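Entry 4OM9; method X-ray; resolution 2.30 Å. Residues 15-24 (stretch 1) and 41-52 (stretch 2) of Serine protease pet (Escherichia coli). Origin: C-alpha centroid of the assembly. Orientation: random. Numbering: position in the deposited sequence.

Stretch 1 15-24: DLAQNKGVFQ
Stretch 2 41-52: SFPALPVPDFSS

Stretch 1 enters as the last turn of a helix, Asp15 to Ala17, and then unwinds: Gln18 leaves helical torsions (phi/psi -108/13), Asn19 sits left-handed at 51/47, and a type II' turn runs from Lys20 to Phe23, closed by Phe23 N to Lys20 O at 3.1 Å. Gly21 has a positive phi (65/-120), which by itself favours glycine, and an ideal CB there would also come within 2.8 Å of Asp15 OD2. Stretch 2 has no regular helix or strand. The CA atoms of Phe23 and Val47 lie 6.2 Å apart and those of Ala17 and Phe50 6.5 Å apart, so the chains register in opposite senses.

Asn19 (chi1 m, -73°) points toward stretch 2 and fastens the polar side of the contact. Asn19 OD1 accepts from Phe50 N at 2.9 Å (160°), while Asn19 ND2 donates to Pro48 O at 2.9 Å and, within its own stretch, to Phe23 O at 3.0 Å (175°).

Val47 (chi1 t), with the largest covered area, 76 Å², points its CA-to-CB bond into a hollow lined by Leu16, Asn19, Phe23 and Gln24. Val47 CG1 lies 3.9 Å from Leu16 CD1 and 3.5 Å from Phe23 O, Val47 CG2 4.2 Å from Phe23 CD1, and Val47 CB 3.5 Å from Gln24 O. Leu16 (t, p) starts sideways, but its end reaches across: Leu16 CD2 meets Phe42 CE2 at 3.6 Å and Leu16 CD1 meets Phe50 CE2 at 4.1 Å.

Phe23 (m, chi2 -72°) turns its edge to the face of Phe42 (m, 82°), with centroids 5.3 Å apart, planes at 78°, and Phe23 CZ to Phe42 CE1 at 3.8 Å. Phe50 (m, -60°) presents its ring edge to the helix end, Phe50 CE2 lying 3.0 Å from Leu16 O, and Phe50 CB packs 3.4 Å from Ala17 O. A water donates to Ala17 O at 3.0 Å and weakly to Phe50 O at 3.4 Å.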

# COMPACT_ATOMS: atom_id res chain seq x y z
N ASP A 15 -1.86 16.35 14.14
CA ASP A 15 -1.65 14.97 13.67
C ASP A 15 -1.77 13.99 14.83
O ASP A 15 -2.37 12.93 14.70
CB ASP A 15 -0.27 14.81 12.99
CG ASP A 15 -0.30 15.02 11.47
OD1 ASP A 15 -1.39 15.16 10.89
OD2 ASP A 15 0.80 15.05 10.86
N LEU A 16 -1.19 14.37 15.97
CA LEU A 16 -1.18 13.50 17.14
C LEU A 16 -2.58 13.32 17.70
O LEU A 16 -2.97 12.21 18.05
CB LEU A 16 -0.24 14.05 18.22
CG LEU A 16 -0.17 13.31 19.56
CD1 LEU A 16 0.08 11.82 19.39
CD2 LEU A 16 0.91 13.92 20.43
N ALA A 17 -3.34 14.41 17.79
CA ALA A 17 -4.66 14.36 18.41
C ALA A 17 -5.62 13.60 17.51
O ALA A 17 -6.54 12.97 17.99
CB ALA A 17 -5.20 15.76 18.69
N GLN A 18 -5.38 13.63 16.21
CA GLN A 18 -6.36 13.10 15.28
C GLN A 18 -5.87 11.79 14.69
O GLN A 18 -6.46 11.28 13.73
CB GLN A 18 -6.66 14.16 14.22
CG GLN A 18 -7.12 15.48 14.87
CD GLN A 18 -7.26 16.61 13.89
OE1 GLN A 18 -7.62 16.40 12.72
NE2 GLN A 18 -6.98 17.83 14.36
N ASN A 19 -4.81 11.24 15.29
CA ASN A 19 -4.23 9.98 14.85
C ASN A 19 -3.93 9.96 13.34
O ASN A 19 -4.24 9.01 12.63
CB ASN A 19 -5.15 8.81 15.22
CG ASN A 19 -5.14 8.51 16.71
OD1 ASN A 19 -6.19 8.46 17.34
ND2 ASN A 19 -3.96 8.29 17.27
N LYS A 20 -3.30 11.04 12.89
CA LYS A 20 -2.90 11.22 11.51
C LYS A 20 -1.38 11.15 11.36
O LYS A 20 -0.64 11.28 12.33
CB LYS A 20 -3.43 12.56 11.00
CG LYS A 20 -4.95 12.69 11.01
CD LYS A 20 -5.55 11.97 9.81
CE LYS A 20 -7.06 11.95 9.87
NZ LYS A 20 -7.61 11.02 8.85
N GLY A 21 -0.91 10.93 10.13
CA GLY A 21 0.51 10.94 9.82
C GLY A 21 1.30 9.84 10.50
O GLY A 21 1.01 8.67 10.27
N VAL A 22 2.28 10.21 11.33
CA VAL A 22 3.07 9.20 12.04
C VAL A 22 2.42 8.72 13.32
O VAL A 22 2.94 7.82 13.97
CB VAL A 22 4.49 9.69 12.42
CG1 VAL A 22 5.34 9.99 11.14
CG2 VAL A 22 4.41 10.88 13.39
N PHE A 23 1.28 9.31 13.67
CA PHE A 23 0.67 9.05 14.96
C PHE A 23 -0.54 8.12 14.86
O PHE A 23 -1.56 8.33 15.53
CB PHE A 23 0.24 10.36 15.61
CG PHE A 23 1.38 11.30 15.92
CD1 PHE A 23 2.26 11.02 16.95
CD2 PHE A 23 1.54 12.47 15.20
CE1 PHE A 23 3.28 11.89 17.26
CE2 PHE A 23 2.55 13.34 15.50
CZ PHE A 23 3.43 13.04 16.54
N GLN A 24 -0.41 7.11 14.01
CA GLN A 24 -1.38 6.03 13.95
C GLN A 24 -1.48 5.36 15.31
O GLN A 24 -0.48 5.25 16.02
CB GLN A 24 -0.98 5.01 12.89
CG GLN A 24 -0.78 5.64 11.54
CD GLN A 24 -2.03 6.36 11.08
OE1 GLN A 24 -3.11 5.79 11.12
NE2 GLN A 24 -1.88 7.61 10.66
N SER A 41 11.92 12.95 20.36
CA SER A 41 11.39 11.62 20.59
C SER A 41 10.26 11.61 21.62
O SER A 41 10.44 12.00 22.77
CB SER A 41 12.50 10.67 21.03
OG SER A 41 13.42 10.44 19.98
N PHE A 42 9.10 11.16 21.18
CA PHE A 42 8.00 10.91 22.07
C PHE A 42 8.35 9.72 22.97
O PHE A 42 9.28 8.97 22.66
CB PHE A 42 6.72 10.67 21.25
CG PHE A 42 6.07 11.94 20.80
CD1 PHE A 42 6.54 12.61 19.68
CD2 PHE A 42 5.03 12.50 21.53
CE1 PHE A 42 5.96 13.79 19.28
CE2 PHE A 42 4.44 13.69 21.14
CZ PHE A 42 4.89 14.34 20.02
N PRO A 43 7.64 9.56 24.10
CA PRO A 43 7.98 8.49 25.05
C PRO A 43 7.79 7.09 24.48
O PRO A 43 7.00 6.89 23.56
CB PRO A 43 7.02 8.75 26.21
CG PRO A 43 5.90 9.51 25.61
CD PRO A 43 6.53 10.39 24.59
N ALA A 44 8.51 6.12 25.05
CA ALA A 44 8.44 4.75 24.58
C ALA A 44 7.11 4.12 24.98
O ALA A 44 7.04 3.31 25.90
CB ALA A 44 9.59 3.93 25.13
N LEU A 45 6.05 4.54 24.28
CA LEU A 45 4.72 3.98 24.47
C LEU A 45 4.03 3.92 23.12
O LEU A 45 4.43 4.63 22.20
CB LEU A 45 3.90 4.84 25.44
CG LEU A 45 4.39 5.09 26.87
CD1 LEU A 45 3.47 6.07 27.54
CD2 LEU A 45 4.46 3.80 27.68
N PRO A 46 2.98 3.09 22.98
CA PRO A 46 2.18 3.20 21.76
C PRO A 46 1.40 4.50 21.76
O PRO A 46 1.02 4.98 22.82
CB PRO A 46 1.23 2.00 21.83
CG PRO A 46 1.81 1.10 22.88
CD PRO A 46 2.52 1.99 23.84
N VAL A 47 1.17 5.08 20.59
CA VAL A 47 0.29 6.24 20.49
C VAL A 47 -1.12 5.84 20.89
O VAL A 47 -1.61 4.79 20.47
CB VAL A 47 0.28 6.83 19.06
CG1 VAL A 47 -0.70 7.99 18.95
CG2 VAL A 47 1.68 7.28 18.66
N PRO A 48 -1.77 6.66 21.71
CA PRO A 48 -3.17 6.36 22.08
C PRO A 48 -4.09 6.36 20.87
O PRO A 48 -3.75 6.92 19.83
CB PRO A 48 -3.54 7.51 23.02
CG PRO A 48 -2.21 8.05 23.52
CD PRO A 48 -1.25 7.86 22.38
N ASP A 49 -5.24 5.71 21.01
CA ASP A 49 -6.33 5.89 20.07
C ASP A 49 -7.21 6.98 20.65
O ASP A 49 -7.87 6.79 21.68
CB ASP A 49 -7.10 4.58 19.85
CG ASP A 49 -8.22 4.72 18.81
OD1 ASP A 49 -8.87 5.79 18.73
OD2 ASP A 49 -8.47 3.74 18.08
N PHE A 50 -7.23 8.13 20.00
CA PHE A 50 -8.05 9.23 20.47
C PHE A 50 -9.48 9.27 19.89
O PHE A 50 -10.16 10.30 20.00
CB PHE A 50 -7.37 10.54 20.17
CG PHE A 50 -6.05 10.70 20.86
CD1 PHE A 50 -5.98 10.68 22.25
CD2 PHE A 50 -4.88 10.89 20.12
CE1 PHE A 50 -4.78 10.83 22.89
CE2 PHE A 50 -3.66 11.05 20.77
CZ PHE A 50 -3.61 11.03 22.15
N SER A 51 -9.96 8.19 19.29
CA SER A 51 -11.27 8.28 18.65
C SER A 51 -12.46 8.30 19.65
O SER A 51 -13.57 8.55 19.24
CB SER A 51 -11.46 7.15 17.65
OG SER A 51 -11.24 5.89 18.24
N SER A 52 -12.23 8.11 20.95
CA SER A 52 -13.33 8.23 21.93
C SER A 52 -13.65 9.69 22.28
O SER A 52 -14.70 9.99 22.89
CB SER A 52 -13.01 7.46 23.20
OG SER A 52 -12.67 6.11 22.90
O HOH W 1 -9.25 11.92 17.15